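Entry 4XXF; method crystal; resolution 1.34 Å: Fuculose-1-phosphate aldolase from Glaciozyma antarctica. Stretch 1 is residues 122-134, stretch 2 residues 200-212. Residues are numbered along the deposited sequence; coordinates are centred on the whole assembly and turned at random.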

ATOM      1  N   TYR A 122      -0.719 -12.382  -2.374  1.00 11.34           N
ATOM      2  CA  TYR A 122      -0.018 -13.138  -1.351  1.00 11.25           C
ATOM      3  C   TYR A 122      -0.368 -14.616  -1.420  1.00 12.78           C
ATOM      4  O   TYR A 122       0.493 -15.464  -1.222  1.00 12.19           O
ATOM      5  CB  TYR A 122      -0.301 -12.551   0.042  1.00 12.51           C
ATOM      6  CG  TYR A 122       0.166 -11.115   0.130  1.00 11.85           C
ATOM      7  CD1 TYR A 122       1.516 -10.801  -0.028  1.00 12.53           C
ATOM      8  CD2 TYR A 122      -0.732 -10.074   0.315  1.00 12.65           C
ATOM      9  CE1 TYR A 122       1.961  -9.491   0.012  1.00 12.46           C
ATOM     10  CE2 TYR A 122      -0.298  -8.752   0.353  1.00 13.18           C
ATOM     11  CZ  TYR A 122       1.057  -8.471   0.196  1.00 12.84           C
ATOM     12  OH  TYR A 122       1.514  -7.172   0.247  1.00 14.57           O
ATOM     13  N   GLY A 123      -1.625 -14.939  -1.703  1.00 12.27           N
ATOM     14  CA  GLY A 123      -2.005 -16.333  -1.888  1.00 12.39           C
ATOM     15  C   GLY A 123      -1.268 -16.946  -3.060  1.00 11.40           C
ATOM     16  O   GLY A 123      -0.823 -18.092  -2.996  1.00 12.82           O
ATOM     17  N   LYS A 124      -1.151 -16.186  -4.137  1.00 12.54           N
ATOM     18  CA  LYS A 124      -0.419 -16.634  -5.302  1.00 12.02           C
ATOM     19  C   LYS A 124       1.062 -16.870  -4.970  1.00 11.99           C
ATOM     20  O   LYS A 124       1.616 -17.938  -5.262  1.00 12.71           O
ATOM     21  CB  LYS A 124      -0.593 -15.604  -6.424  1.00 17.05           C
ATOM     22  CG  LYS A 124       0.230 -15.864  -7.642  1.00 17.43           C
ATOM     23  CD  LYS A 124      -0.264 -15.072  -8.854  1.00 16.06           C
ATOM     24  CE  LYS A 124      -0.450 -13.604  -8.560  1.00 18.26           C
ATOM     25  NZ  LYS A 124      -0.806 -12.890  -9.822  1.00 14.58           N
ATOM     26  N   ALA A 125       1.708 -15.897  -4.338  1.00 11.49           N
ATOM     27  CA  ALA A 125       3.113 -16.042  -3.986  1.00 11.79           C
ATOM     28  C   ALA A 125       3.328 -17.205  -3.026  1.00 12.30           C
ATOM     29  O   ALA A 125       4.248 -18.005  -3.191  1.00 12.60           O
ATOM     30  CB  ALA A 125       3.657 -14.747  -3.377  1.00 12.62           C
ATOM     31  N   PHE A 126       2.477 -17.315  -2.013  1.00 11.50           N
ATOM     32  CA  PHE A 126       2.649 -18.413  -1.076  1.00 11.50           C
ATOM     33  C   PHE A 126       2.416 -19.771  -1.742  1.00 11.96           C
ATOM     34  O   PHE A 126       3.111 -20.746  -1.454  1.00 12.54           O
ATOM     35  CB  PHE A 126       1.734 -18.251   0.143  1.00 12.38           C
ATOM     36  CG  PHE A 126       1.956 -19.321   1.168  1.00 11.82           C
ATOM     37  CD1 PHE A 126       3.149 -19.355   1.873  1.00 14.30           C
ATOM     38  CD2 PHE A 126       1.030 -20.340   1.366  1.00 13.17           C
ATOM     39  CE1 PHE A 126       3.404 -20.355   2.791  1.00 13.78           C
ATOM     40  CE2 PHE A 126       1.271 -21.348   2.296  1.00 13.85           C
ATOM     41  CZ  PHE A 126       2.466 -21.360   2.999  1.00 14.90           C
ATOM     42  N   SER A 127       1.438 -19.824  -2.643  1.00 11.62           N
ATOM     43  CA  SER A 127       1.133 -21.086  -3.323  1.00 12.83           C
ATOM     44  C   SER A 127       2.286 -21.572  -4.192  1.00 13.06           C
ATOM     45  O   SER A 127       2.346 -22.757  -4.518  1.00 13.19           O
ATOM     46  CB  SER A 127      -0.128 -20.959  -4.182  1.00 12.25           C
ATOM     47  OG  SER A 127       0.148 -20.333  -5.435  1.00 13.37           O
ATOM     48  N   SER A 128       3.196 -20.681  -4.588  1.00 12.46           N
ATOM     49  CA  SER A 128       4.320 -21.099  -5.416  1.00 13.30           C
ATOM     50  C   SER A 128       5.368 -21.878  -4.612  1.00 13.49           C
ATOM     51  O   SER A 128       6.296 -22.441  -5.186  1.00 14.78           O
ATOM     52  CB  SER A 128       4.973 -19.888  -6.101  1.00 14.65           C
ATOM     53  OG  SER A 128       5.729 -19.090  -5.200  1.00 13.81           O
ATOM     54  N   LEU A 129       5.219 -21.919  -3.292  1.00 13.88           N
ATOM     55  CA  LEU A 129       6.157 -22.641  -2.429  1.00 13.73           C
ATOM     56  C   LEU A 129       5.736 -24.088  -2.168  1.00 15.42           C
ATOM     57  O   LEU A 129       6.526 -24.875  -1.669  1.00 18.40           O
ATOM     58  CB  LEU A 129       6.305 -21.903  -1.089  1.00 14.61           C
ATOM     59  CG  LEU A 129       6.792 -20.458  -1.152  1.00 13.80           C
ATOM     60  CD1 LEU A 129       6.733 -19.858   0.248  1.00 18.18           C
ATOM     61  CD2 LEU A 129       8.196 -20.366  -1.724  1.00 17.80           C
ATOM     62  N   GLY A 130       4.488 -24.420  -2.489  1.00 16.26           N
ATOM     63  CA  GLY A 130       3.983 -25.775  -2.285  1.00 18.50           C
ATOM     64  C   GLY A 130       4.087 -26.264  -0.849  1.00 19.66           C
ATOM     65  O   GLY A 130       4.417 -27.423  -0.595  1.00 24.04           O
ATOM     66  N   LYS A 131       3.803 -25.363   0.084  1.00 18.25           N
ATOM     67  CA  LYS A 131       3.825 -25.637   1.517  1.00 21.42           C
ATOM     68  C   LYS A 131       2.427 -25.507   2.105  1.00 16.65           C
ATOM     69  O   LYS A 131       1.641 -24.678   1.654  1.00 16.66           O
ATOM     70  CB  LYS A 131       4.741 -24.645   2.236  1.00 20.76           C
ATOM     71  CG  LYS A 131       6.201 -24.731   1.886  1.00 25.77           C
ATOM     72  CD  LYS A 131       6.954 -23.666   2.669  1.00 24.12           C
ATOM     73  CE  LYS A 131       8.447 -23.793   2.470  1.00 32.99           C
ATOM     74  NZ  LYS A 131       9.173 -22.816   3.327  1.00 34.63           N
ATOM     75  N   PRO A 132       2.122 -26.305   3.142  1.00 17.52           N
ATOM     76  CA  PRO A 132       0.859 -26.072   3.845  1.00 15.94           C
ATOM     77  C   PRO A 132       0.892 -24.763   4.624  1.00 16.24           C
ATOM     78  O   PRO A 132       1.961 -24.272   4.992  1.00 18.23           O
ATOM     79  CB  PRO A 132       0.760 -27.269   4.792  1.00 19.40           C
ATOM     80  CG  PRO A 132       2.168 -27.656   5.042  1.00 22.20           C
ATOM     81  CD  PRO A 132       2.896 -27.402   3.743  1.00 19.70           C
ATOM     82  N   LEU A 133      -0.281 -24.204   4.871  1.00 15.86           N
ATOM     83  CA  LEU A 133      -0.377 -22.999   5.680  1.00 15.66           C
ATOM     84  C   LEU A 133       0.054 -23.319   7.110  1.00 17.01           C
ATOM     85  O   LEU A 133      -0.487 -24.239   7.732  1.00 18.65           O
ATOM     86  CB  LEU A 133      -1.801 -22.467   5.668  1.00 16.63           C
ATOM     87  CG  LEU A 133      -1.979 -21.085   6.282  1.00 15.58           C
ATOM     88  CD1 LEU A 133      -1.513 -20.012   5.300  1.00 15.69           C
ATOM     89  CD2 LEU A 133      -3.433 -20.870   6.715  1.00 15.34           C
ATOM     90  N   ALA A 134       1.027 -22.581   7.635  1.00 13.35           N
ATOM     91  CA  ALA A 134       1.440 -22.776   9.024  1.00 14.37           C
ATOM     92  C   ALA A 134       0.449 -22.105   9.973  1.00 13.54           C
ATOM     93  O   ALA A 134      -0.013 -20.995   9.721  1.00 15.37           O
ATOM     94  CB  ALA A 134       2.850 -22.237   9.246  1.00 15.34           C
ATOM     95  N   LEU A 200      -7.505 -15.958   4.709  1.00 10.60           N
ATOM     96  CA  LEU A 200      -6.456 -16.813   4.150  1.00 10.82           C
ATOM     97  C   LEU A 200      -5.424 -15.973   3.401  1.00 10.24           C
ATOM     98  O   LEU A 200      -4.224 -16.205   3.548  1.00 11.18           O
ATOM     99  CB  LEU A 200      -7.058 -17.884   3.230  1.00 10.93           C
ATOM    100  CG  LEU A 200      -6.105 -18.946   2.678  1.00 10.57           C
ATOM    101  CD1 LEU A 200      -5.376 -19.653   3.808  1.00 13.48           C
ATOM    102  CD2 LEU A 200      -6.905 -19.929   1.861  1.00 13.09           C
ATOM    103  N   GLU A 201      -5.878 -14.990   2.628  1.00 10.13           N
ATOM    104  CA  GLU A 201      -4.955 -14.081   1.955  1.00 11.32           C
ATOM    105  C   GLU A 201      -4.074 -13.360   2.973  1.00 10.13           C
ATOM    106  O   GLU A 201      -2.857 -13.253   2.790  1.00 10.96           O
ATOM    107  CB  GLU A 201      -5.724 -13.075   1.091  1.00 11.72           C
ATOM    108  CG  GLU A 201      -4.869 -11.958   0.438  1.00 12.88           C
ATOM    109  CD  GLU A 201      -3.941 -12.415  -0.670  1.00 14.02           C
ATOM    110  OE1 GLU A 201      -3.965 -13.612  -1.047  1.00 13.56           O
ATOM    111  OE2 GLU A 201      -3.205 -11.542  -1.178  1.00 14.01           O
ATOM    112  N   LYS A 202      -4.680 -12.904   4.067  1.00  9.74           N
ATOM    113  CA  LYS A 202      -3.911 -12.240   5.118  1.00  9.29           C
ATOM    114  C   LYS A 202      -2.895 -13.178   5.754  1.00  9.29           C
ATOM    115  O   LYS A 202      -1.738 -12.786   5.964  1.00 10.78           O
ATOM    116  CB  LYS A 202      -4.843 -11.669   6.190  1.00 10.94           C
ATOM    117  CG  LYS A 202      -4.118 -10.943   7.335  1.00 10.99           C
ATOM    118  CD  LYS A 202      -3.232  -9.790   6.879  1.00 12.34           C
ATOM    119  CE  LYS A 202      -4.031  -8.666   6.228  1.00 11.58           C
ATOM    120  NZ  LYS A 202      -3.150  -7.535   5.812  1.00 12.34           N
ATOM    121  N   GLN A 203      -3.274 -14.421   6.059  1.00 10.55           N
ATOM    122  CA  GLN A 203      -2.308 -15.298   6.692  1.00 10.57           C
ATOM    123  C   GLN A 203      -1.189 -15.688   5.718  1.00  9.83           C
ATOM    124  O   GLN A 203      -0.051 -15.879   6.146  1.00 10.71           O
ATOM    125  CB  GLN A 203      -2.977 -16.539   7.276  1.00 11.92           C
ATOM    126  CG  GLN A 203      -2.000 -17.392   8.093  1.00 12.90           C
ATOM    127  CD  GLN A 203      -1.358 -16.662   9.262  1.00 12.27           C
ATOM    128  OE1 GLN A 203      -1.955 -15.782   9.873  1.00 12.53           O
ATOM    129  NE2 GLN A 203      -0.136 -17.043   9.586  1.00 14.76           N
ATOM    130  N   CYS A 204      -1.487 -15.793   4.421  1.00 10.54           N
ATOM    131  CA  CYS A 204      -0.411 -16.014   3.455  1.00  9.77           C
ATOM    132  C   CYS A 204       0.570 -14.838   3.468  1.00 10.89           C
ATOM    133  O   CYS A 204       1.781 -15.040   3.433  1.00 10.96           O
ATOM    134  CB  CYS A 204      -0.976 -16.208   2.051  1.00 10.95           C
ATOM    135  SG  CYS A 204      -1.791 -17.787   1.775  1.00 12.39           S
ATOM    136  N   GLN A 205       0.040 -13.618   3.528  1.00  9.72           N
ATOM    137  CA  GLN A 205       0.867 -12.428   3.640  1.00 10.52           C
ATOM    138  C   GLN A 205       1.749 -12.480   4.880  1.00 10.19           C
ATOM    139  O   GLN A 205       2.951 -12.193   4.822  1.00 10.82           O
ATOM    140  CB  GLN A 205      -0.017 -11.183   3.674  1.00  9.98           C
ATOM    141  CG  GLN A 205       0.763  -9.868   3.699  1.00 11.45           C
ATOM    142  CD  GLN A 205      -0.142  -8.676   3.878  1.00 10.49           C
ATOM    143  OE1 GLN A 205      -1.356  -8.822   4.065  1.00 12.10           O
ATOM    144  NE2 GLN A 205       0.435  -7.479   3.802  1.00 13.17           N
ATOM    145  N   VAL A 206       1.140 -12.854   6.000  1.00 11.07           N
ATOM    146  CA  VAL A 206       1.835 -12.964   7.274  1.00 12.64           C
ATOM    147  C   VAL A 206       2.945 -14.018   7.205  1.00 10.32           C
ATOM    148  O   VAL A 206       4.065 -13.776   7.663  1.00 11.58           O
ATOM    149  CB  VAL A 206       0.833 -13.297   8.404  1.00 10.11           C
ATOM    150  CG1 VAL A 206       1.548 -13.804   9.634  1.00 12.96           C
ATOM    151  CG2 VAL A 206      -0.020 -12.064   8.726  1.00 13.50           C
ATOM    152  N   GLN A 207       2.659 -15.174   6.621  1.00 10.92           N
ATOM    153  CA  GLN A 207       3.673 -16.216   6.542  1.00 11.69           C
ATOM    154  C   GLN A 207       4.842 -15.789   5.649  1.00 11.35           C
ATOM    155  O   GLN A 207       5.992 -16.065   5.982  1.00 11.70           O
ATOM    156  CB  GLN A 207       3.090 -17.544   6.039  1.00 11.85           C
ATOM    157  CG  GLN A 207       4.176 -18.640   5.955  1.00 14.13           C
ATOM    158  CD  GLN A 207       3.666 -20.058   6.072  1.00 14.79           C
ATOM    159  OE1 GLN A 207       2.466 -20.313   6.249  1.00 14.27           O
ATOM    160  NE2 GLN A 207       4.587 -21.000   5.957  1.00 15.95           N
ATOM    161  N   LEU A 208       4.558 -15.124   4.527  1.00 11.32           N
ATOM    162  CA  LEU A 208       5.635 -14.642   3.649  1.00 10.69           C
ATOM    163  C   LEU A 208       6.531 -13.639   4.390  1.00 10.70           C
ATOM    164  O   LEU A 208       7.757 -13.676   4.271  1.00 12.16           O
ATOM    165  CB  LEU A 208       5.060 -14.016   2.372  1.00 10.86           C
ATOM    166  CG  LEU A 208       4.386 -15.013   1.427  1.00 10.92           C
ATOM    167  CD1 LEU A 208       3.479 -14.295   0.436  1.00 13.21           C
ATOM    168  CD2 LEU A 208       5.425 -15.874   0.706  1.00 11.93           C
ATOM    169  N   LEU A 209       5.919 -12.747   5.166  1.00 10.80           N
ATOM    170  CA  LEU A 209       6.668 -11.768   5.974  1.00 11.19           C
ATOM    171  C   LEU A 209       7.540 -12.445   7.024  1.00 11.05           C
ATOM    172  O   LEU A 209       8.730 -12.168   7.155  1.00 11.56           O
ATOM    173  CB  LEU A 209       5.713 -10.808   6.680  1.00 13.63           C
ATOM    174  CG  LEU A 209       5.075  -9.715   5.821  1.00 12.91           C
ATOM    175  CD1 LEU A 209       3.847  -9.143   6.515  1.00 14.09           C
ATOM    176  CD2 LEU A 209       6.093  -8.607   5.536  1.00 16.68           C
ATOM    177  N   ALA A 210       6.936 -13.347   7.786  1.00 10.88           N
ATOM    178  CA  ALA A 210       7.621 -13.972   8.903  1.00 11.32           C
ATOM    179  C   ALA A 210       8.697 -14.949   8.432  1.00 12.26           C
ATOM    180  O   ALA A 210       9.803 -14.964   8.982  1.00 12.74           O
ATOM    181  CB  ALA A 210       6.608 -14.676   9.812  1.00 13.20           C
ATOM    182  N   ASP A 211       8.394 -15.756   7.418  1.00 11.99           N
ATOM    183  CA  ASP A 211       9.360 -16.745   6.951  1.00 13.71           C
ATOM    184  C   ASP A 211      10.577 -16.068   6.335  1.00 13.65           C
ATOM    185  O   ASP A 211      11.689 -16.592   6.428  1.00 15.24           O
ATOM    186  CB  ASP A 211       8.728 -17.706   5.938  1.00 14.97           C
ATOM    187  CG  ASP A 211       7.861 -18.788   6.583  1.00 17.73           C
ATOM    188  OD1 ASP A 211       7.641 -18.785   7.814  1.00 16.71           O
ATOM    189  OD2 ASP A 211       7.373 -19.657   5.828  1.00 18.11           O
ATOM    190  N   ALA A 212      10.384 -14.909   5.703  1.00 12.13           N
ATOM    191  CA  ALA A 212      11.536 -14.187   5.159  1.00 12.35           C
ATOM    192  C   ALA A 212      12.424 -13.653   6.277  1.00 12.94           C
ATOM    193  O   ALA A 212      13.629 -13.547   6.108  1.00 14.30           O
ATOM    194  CB  ALA A 212      11.086 -13.042   4.262  1.00 11.77           C
TER
HETATM  195  O   HOH W   1       8.419 -20.279   3.443  1.00 19.87           O
HETATM  196  O   HOH W   2       8.133 -22.249   6.474  1.00 25.11           O
HETATM  197  O   HOH W   3       4.354 -24.077   6.192  1.00 24.05           O
HETATM  198  O   HOH W   4       1.102 -19.185   8.244  1.00 14.98           O

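Stretch 2 is helical throughout, part of a longer helix. Stretch 1 enters as helix, then turns and runs on as an extended loop. The two helix axes approach to 8.2 Å, with an angle of 53° between their N-to-C directions. A type I turn from Ser-127 to Gly-130 redirects the chain. Gly-130 leaves helical geometry with positive phi, a conformation that favours glycine. Beyond it, Lys-131 to Ala-134 are extended, which brings the chain back along the second helix. Tyr-122 and Gly-123 lie near Gln-205 and Glu-201, and Ala-134 lies near Gln-207. The contact buries 774 Å² in total.

Glu-201 binds the backbone of the first helix with both carboxylate oxygens. Tyr-122 N donates to Glu-201 OE2 at 2.9 Å, and Gly-123 N donates to Glu-201 OE1 at 2.8 Å. Gly-123 leaves room for this: an ideal CB there would lie only 3.1 Å from Glu-201 OE1. Gly-123 CA also packs 3.9 Å from Cys-204 SG.

The Tyr-122 ring lies under the side chain of Gln-205. Gln-205 CG is 3.5 Å from the ring centroid and almost on the ring normal, a CH-pi contact over the face. Leu-208 CD1 meets the ring edge, 4.0 Å from Tyr-122 CD1. Leu-208 CD1 also lies 3.8 Å from Ala-125 CB. Leu-208 CD2 approaches the Phe-126 edge, 4.3 Å from Phe-126 CD1, and sits 4.2 Å from Leu-129 CD1. Leu-208 thus links four residues of stretch 1. Cys-204 SG reaches Phe-126 CD2 at 3.8 Å, but its approach to the ring is oblique.

Leu-133 extends the apolar contact towards the start of stretch 2. Its CB points sideways, yet the end of the side chain comes nearer. Leu-133 CD2 lies 3.7 Å from Leu-200 CD1, and Leu-133 CD1 lies 4.2 Å from Cys-204 SG.

Gln-207 holds the returning loop. Gln-207 OE1 accepts a nearly straight hydrogen bond from Ala-134 N at 3.0 Å. Gln-207 NE2 donates to Asp-211 OD2 at 3.1 Å within the helix. Water 3 connects Gln-207 NE2 with Pro-132 O. Water 4 donates to both Ala-134 O and Gln-207 OE1, and accepts from Gln-203 NE2.

Lys-131 NZ and Asp-211 OD2 are 4.4 Å apart, too far for a salt bridge. Water 1 joins them, accepting from Lys-131 NZ at 2.6 Å and donating to Asp-211 OD2 at 2.7 Å. Water 2 makes a second bridge, with a weak bond on the lysine side.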